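PDB 2NT2: protein phosphatase Slingshot homolog 2 from Homo sapiens, which removes phosphate from phosphorylated tyrosine, serine and threonine residues of proteins, activating cofilin and so promoting the disassembly of actin filaments. Local coordinates for residues Q6-A19 with S82-A96. The protein carries 1 engineered substitution. Residues are numbered along the deposited sequence; the frame is centred on the assembly and turned at random.
Engineered in segment 82-96: S88 (natural residue Cys). With SO4 (sulfate ion), chain D.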
loop_
_atom_site.group_PDB
_atom_site.type_symbol
_atom_site.label_atom_id
_atom_site.label_comp_id
_atom_site.label_asym_id
_atom_site.label_seq_id
_atom_site.Cartn_x
_atom_site.Cartn_y
_atom_site.Cartn_z
ATOM N N GLN A 6 1.551 8.378 7.120
ATOM C CA GLN A 6 1.594 7.268 8.065
ATOM C C GLN A 6 0.185 6.757 8.337
ATOM O O GLN A 6 -0.674 7.508 8.797
ATOM C CB GLN A 6 2.266 7.660 9.385
ATOM C CG GLN A 6 2.733 6.444 10.178
ATOM C CD GLN A 6 3.634 6.775 11.346
ATOM O OE1 GLN A 6 3.760 7.920 11.771
ATOM N NE2 GLN A 6 4.283 5.748 11.887
ATOM N N ILE A 7 -0.039 5.475 8.051
ATOM C CA ILE A 7 -1.384 4.937 8.284
ATOM C C ILE A 7 -1.408 4.015 9.490
ATOM O O ILE A 7 -2.371 3.999 10.260
ATOM C CB ILE A 7 -1.902 4.213 7.032
ATOM C CG1 ILE A 7 -1.747 5.064 5.761
ATOM C CG2 ILE A 7 -3.337 3.779 7.225
ATOM C CD1 ILE A 7 -2.388 6.437 5.882
ATOM N N PHE A 8 -0.337 3.246 9.647
ATOM C CA PHE A 8 -0.162 2.443 10.853
ATOM C C PHE A 8 1.250 2.639 11.388
ATOM O O PHE A 8 2.007 3.336 10.709
ATOM C CB PHE A 8 -0.470 0.973 10.587
ATOM C CG PHE A 8 -1.931 0.785 10.190
ATOM C CD1 PHE A 8 -2.254 0.216 8.975
ATOM C CD2 PHE A 8 -2.946 1.178 11.048
ATOM C CE1 PHE A 8 -3.576 0.040 8.610
ATOM C CE2 PHE A 8 -4.273 1.017 10.695
ATOM C CZ PHE A 8 -4.579 0.442 9.473
ATOM N N GLU A 9 1.540 2.078 12.553
ATOM C CA GLU A 9 2.874 2.222 13.132
ATOM C C GLU A 9 3.938 1.870 12.090
ATOM O O GLU A 9 4.926 2.577 11.944
ATOM C CB GLU A 9 3.036 1.365 14.382
ATOM C CG GLU A 9 4.184 0.378 14.371
ATOM C CD GLU A 9 5.506 0.947 14.840
ATOM O OE1 GLU A 9 6.187 0.280 15.643
ATOM O OE2 GLU A 9 5.880 2.061 14.397
ATOM N N HIS A 10 3.661 0.797 11.356
ATOM C CA HIS A 10 4.604 0.223 10.411
ATOM C C HIS A 10 4.234 0.458 8.959
ATOM O O HIS A 10 4.776 -0.220 8.074
ATOM C CB HIS A 10 4.718 -1.287 10.682
ATOM C CG HIS A 10 3.422 -2.008 10.465
ATOM N ND1 HIS A 10 2.264 -1.703 11.145
ATOM C CD2 HIS A 10 3.104 -3.028 9.631
ATOM C CE1 HIS A 10 1.290 -2.505 10.743
ATOM N NE2 HIS A 10 1.776 -3.322 9.820
ATOM N N VAL A 11 3.329 1.392 8.664
ATOM C CA VAL A 11 2.851 1.520 7.282
ATOM C C VAL A 11 2.757 2.976 6.845
ATOM O O VAL A 11 2.089 3.786 7.492
ATOM C CB VAL A 11 1.470 0.873 7.065
ATOM C CG1 VAL A 11 0.983 1.078 5.634
ATOM C CG2 VAL A 11 1.498 -0.609 7.406
ATOM N N PHE A 12 3.397 3.291 5.722
ATOM C CA PHE A 12 3.230 4.601 5.098
ATOM C C PHE A 12 2.593 4.441 3.719
ATOM O O PHE A 12 2.877 3.459 3.032
ATOM C CB PHE A 12 4.563 5.343 4.971
ATOM C CG PHE A 12 4.994 6.042 6.254
ATOM C CD1 PHE A 12 5.716 5.363 7.220
ATOM C CD2 PHE A 12 4.664 7.370 6.472
ATOM C CE1 PHE A 12 6.104 5.996 8.387
ATOM C CE2 PHE A 12 5.043 8.009 7.637
ATOM C CZ PHE A 12 5.763 7.322 8.599
ATOM N N LEU A 13 1.783 5.414 3.347
ATOM C CA LEU A 13 1.169 5.480 2.022
ATOM C C LEU A 13 1.675 6.700 1.260
ATOM O O LEU A 13 1.580 7.827 1.765
ATOM C CB LEU A 13 -0.354 5.511 2.182
ATOM C CG LEU A 13 -1.167 5.532 0.885
ATOM C CD1 LEU A 13 -0.903 4.261 0.097
ATOM C CD2 LEU A 13 -2.651 5.709 1.179
ATOM N N GLY A 14 2.228 6.529 0.057
ATOM C CA GLY A 14 2.846 7.661 -0.621
ATOM C C GLY A 14 2.969 7.543 -2.121
ATOM O O GLY A 14 2.359 6.700 -2.775
ATOM N N SER A 15 3.792 8.414 -2.709
ATOM C CA SER A 15 3.977 8.484 -4.150
ATOM C C SER A 15 5.392 8.094 -4.563
ATOM O O SER A 15 6.241 7.778 -3.730
ATOM C CB SER A 15 3.670 9.901 -4.657
ATOM O OG SER A 15 4.554 10.847 -4.069
ATOM N N GLU A 16 5.639 8.146 -5.875
ATOM C CA GLU A 16 6.972 7.855 -6.390
ATOM C C GLU A 16 7.976 8.901 -5.930
ATOM O O GLU A 16 9.150 8.593 -5.726
ATOM C CB GLU A 16 6.968 7.769 -7.918
ATOM C CG GLU A 16 6.554 9.047 -8.627
ATOM C CD GLU A 16 7.075 9.098 -10.051
ATOM O OE1 GLU A 16 6.304 9.458 -10.962
ATOM O OE2 GLU A 16 8.261 8.771 -10.260
ATOM N N TRP A 17 7.513 10.143 -5.795
ATOM C CA TRP A 17 8.405 11.219 -5.363
ATOM C C TRP A 17 8.769 11.077 -3.894
ATOM O O TRP A 17 9.840 11.510 -3.474
ATOM C CB TRP A 17 7.783 12.579 -5.690
ATOM C CG TRP A 17 7.531 12.672 -7.172
ATOM C CD1 TRP A 17 8.451 12.928 -8.146
ATOM C CD2 TRP A 17 6.273 12.502 -7.835
ATOM N NE1 TRP A 17 7.842 12.930 -9.376
ATOM C CE2 TRP A 17 6.507 12.673 -9.215
ATOM C CE3 TRP A 17 4.975 12.226 -7.399
ATOM C CZ2 TRP A 17 5.487 12.573 -10.160
ATOM C CZ3 TRP A 17 3.964 12.128 -8.337
ATOM C CH2 TRP A 17 4.226 12.302 -9.702
ATOM N N ASN A 18 7.910 10.413 -3.129
ATOM C CA ASN A 18 8.250 10.010 -1.770
ATOM C C ASN A 18 9.238 8.850 -1.788
ATOM O O ASN A 18 10.127 8.753 -0.945
ATOM C CB ASN A 18 7.002 9.612 -0.982
ATOM C CG ASN A 18 6.030 10.749 -0.764
ATOM O OD1 ASN A 18 6.393 11.924 -0.695
ATOM N ND2 ASN A 18 4.748 10.416 -0.661
ATOM N N ALA A 19 9.093 7.945 -2.761
ATOM C CA ALA A 19 9.965 6.775 -2.768
ATOM C C ALA A 19 11.380 7.129 -3.220
ATOM O O ALA A 19 12.320 6.380 -2.934
ATOM C CB ALA A 19 9.378 5.676 -3.634
ATOM N N SER A 82 10.188 -2.913 11.842
ATOM C CA SER A 82 10.482 -1.799 10.942
ATOM C C SER A 82 9.201 -1.251 10.316
ATOM O O SER A 82 8.111 -1.677 10.682
ATOM C CB SER A 82 11.477 -2.206 9.854
ATOM O OG SER A 82 12.055 -1.066 9.239
ATOM N N LYS A 83 9.361 -0.304 9.401
ATOM C CA LYS A 83 8.276 0.401 8.746
ATOM C C LYS A 83 8.337 0.202 7.230
ATOM O O LYS A 83 9.408 -0.037 6.672
ATOM C CB LYS A 83 8.292 1.897 9.064
ATOM C CG LYS A 83 8.465 2.227 10.539
ATOM C CD LYS A 83 7.991 3.638 10.856
ATOM C CE LYS A 83 7.848 3.821 12.362
ATOM N NZ LYS A 83 9.175 3.887 13.038
ATOM N N CYS A 84 7.169 0.299 6.610
ATOM C CA CYS A 84 7.001 0.014 5.188
ATOM C C CYS A 84 6.337 1.183 4.474
ATOM O O CYS A 84 5.349 1.733 4.959
ATOM C CB CYS A 84 6.181 -1.265 5.015
ATOM S SG CYS A 84 5.894 -1.808 3.317
ATOM N N LEU A 85 6.895 1.568 3.329
ATOM C CA LEU A 85 6.253 2.547 2.464
ATOM C C LEU A 85 5.448 1.847 1.372
ATOM O O LEU A 85 5.983 1.177 0.489
ATOM C CB LEU A 85 7.279 3.494 1.838
ATOM C CG LEU A 85 6.774 4.350 0.668
ATOM C CD1 LEU A 85 5.749 5.362 1.151
ATOM C CD2 LEU A 85 7.931 5.040 -0.038
ATOM N N VAL A 86 4.126 2.007 1.413
ATOM C CA VAL A 86 3.345 1.543 0.268
ATOM C C VAL A 86 3.150 2.711 -0.700
ATOM O O VAL A 86 2.547 3.714 -0.327
ATOM C CB VAL A 86 1.980 0.956 0.639
ATOM C CG1 VAL A 86 1.470 0.125 -0.538
ATOM C CG2 VAL A 86 2.067 0.114 1.898
ATOM N N HIS A 87 3.686 2.571 -1.909
ATOM C CA HIS A 87 3.605 3.668 -2.874
ATOM C C HIS A 87 3.246 3.169 -4.270
ATOM O O HIS A 87 3.428 2.006 -4.617
ATOM C CB HIS A 87 4.893 4.477 -2.899
ATOM C CG HIS A 87 6.047 3.886 -3.638
ATOM N ND1 HIS A 87 6.317 4.193 -4.953
ATOM C CD2 HIS A 87 7.013 3.015 -3.265
ATOM C CE1 HIS A 87 7.392 3.539 -5.357
ATOM N NE2 HIS A 87 7.835 2.812 -4.350
ATOM N N SER A 88 2.689 4.099 -5.037
ATOM C CA SER A 88 2.407 3.932 -6.454
ATOM C C SER A 88 3.065 5.075 -7.222
ATOM O O SER A 88 4.124 5.560 -6.813
ATOM C CB SER A 88 0.900 3.885 -6.702
ATOM O OG SER A 88 0.237 4.956 -6.054
ATOM N N LYS A 89 2.441 5.532 -8.298
ATOM C CA LYS A 89 2.897 6.785 -8.909
ATOM C C LYS A 89 2.327 7.981 -8.145
ATOM O O LYS A 89 3.067 8.872 -7.746
ATOM C CB LYS A 89 2.516 6.849 -10.382
ATOM C CG LYS A 89 2.467 8.250 -10.970
ATOM C CD LYS A 89 3.033 8.304 -12.374
ATOM C CE LYS A 89 3.178 9.741 -12.848
ATOM N NZ LYS A 89 4.339 9.909 -13.764
ATOM N N MET A 90 1.011 8.018 -7.942
ATOM C CA MET A 90 0.417 9.143 -7.231
ATOM C C MET A 90 0.149 8.858 -5.760
ATOM O O MET A 90 0.058 9.804 -4.971
ATOM C CB MET A 90 -0.872 9.601 -7.919
ATOM C CG MET A 90 -0.783 9.745 -9.426
ATOM S SD MET A 90 0.497 10.874 -10.002
ATOM C CE MET A 90 0.515 12.097 -8.698
ATOM N N GLY A 91 0.041 7.594 -5.383
ATOM C CA GLY A 91 -0.315 7.230 -4.017
ATOM C C GLY A 91 -1.802 7.423 -3.774
ATOM O O GLY A 91 -2.233 7.775 -2.679
ATOM N N VAL A 92 -2.600 7.193 -4.806
ATOM C CA VAL A 92 -4.027 7.496 -4.799
ATOM C C VAL A 92 -4.886 6.268 -5.047
ATOM O O VAL A 92 -5.964 6.119 -4.474
ATOM C CB VAL A 92 -4.316 8.564 -5.877
ATOM C CG1 VAL A 92 -5.706 8.409 -6.465
ATOM C CG2 VAL A 92 -4.111 9.952 -5.286
ATOM N N SER A 93 -4.425 5.362 -5.903
ATOM C CA SER A 93 -5.259 4.240 -6.333
ATOM C C SER A 93 -4.629 2.886 -6.061
ATOM O O SER A 93 -5.093 2.101 -5.226
ATOM C CB SER A 93 -5.565 4.417 -7.825
ATOM O OG SER A 93 -6.436 3.425 -8.307
ATOM N N ARG A 94 -3.538 2.558 -6.747
ATOM C CA ARG A 94 -2.919 1.249 -6.527
ATOM C C ARG A 94 -2.412 1.098 -5.097
ATOM O O ARG A 94 -2.620 0.071 -4.444
ATOM C CB ARG A 94 -1.769 1.032 -7.508
ATOM C CG ARG A 94 -2.201 0.792 -8.949
ATOM C CD ARG A 94 -0.987 0.803 -9.871
ATOM N NE ARG A 94 -0.498 2.159 -10.108
ATOM C CZ ARG A 94 0.536 2.458 -10.882
ATOM N NH1 ARG A 94 1.213 1.508 -11.507
ATOM N NH2 ARG A 94 0.885 3.732 -11.021
ATOM N N SER A 95 -1.713 2.117 -4.603
ATOM C CA SER A 95 -1.163 2.082 -3.256
ATOM C C SER A 95 -2.267 2.186 -2.205
ATOM O O SER A 95 -2.256 1.415 -1.247
ATOM C CB SER A 95 -0.132 3.188 -3.059
ATOM O OG SER A 95 -0.589 4.442 -3.522
ATOM N N ALA A 96 -3.193 3.127 -2.403
ATOM C CA ALA A 96 -4.253 3.353 -1.420
ATOM C C ALA A 96 -5.097 2.095 -1.223
ATOM O O ALA A 96 -5.324 1.679 -0.088
ATOM C CB ALA A 96 -5.135 4.530 -1.791
HETATM S S SO4 D . -1.582 5.515 -8.619
HETATM O O1 SO4 D . -0.253 5.943 -9.030
HETATM O O2 SO4 D . -2.618 6.227 -9.364
HETATM O O3 SO4 D . -1.736 4.078 -8.868
HETATM O O4 SO4 D . -1.749 5.780 -7.186
#
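The methyl of A19 sits squarely over one face of the H87 imidazole, its CB 3.4 Å from the ring centroid, a CH-pi contact where strand 83-87 runs into the phosphatase P-loop. H87 opens the family's HCxxGxxR signature, with S88 an engineered replacement for the cysteine that forms the phosphocysteine intermediate. With CG tucked between its backbone N and carbonyl carbon (chi1 78°), H87 presents that face to the short helix 16-19, while ND1 reaches S88 O at 3.2 Å, close to the ring plane. Replacing this imidazole with an alanine methyl is likely to deprive S88 O of its ND1 donor and to leave a gap beneath A19 CB. Strands 11-14 and 83-87 run parallel within the mixed sheet, joined by bonds such as G14 N to V86 O, 2.9 Å. V11 and L13 share one face with C84 and V86; L85 packs on the other, with CD1 near F12 CB and CD2 against A19. Beyond strand 83-87, the loop wraps a sulfate, probably held where the substrate phosphate would bind, with the backbone N of M90, V92, S93 and R94; R94 also bonds SO4 O3 through NE at 2.6 Å and 177°, and its NH2 forms a salt bridge with E39. Helix 16-19 reaches this loop as well: E16 N bonds K89 O at 3.3 Å, almost straight but from above the carbonyl plane. The W17 ring meets M90 at its edge, CZ3 3.5 Å from CE. On the other side of the sheet from H87, L13 points at helix 94-107, its CD1 pressed tightly to S95 CB at 3.4 Å and its CD2 beside the A96 methyl.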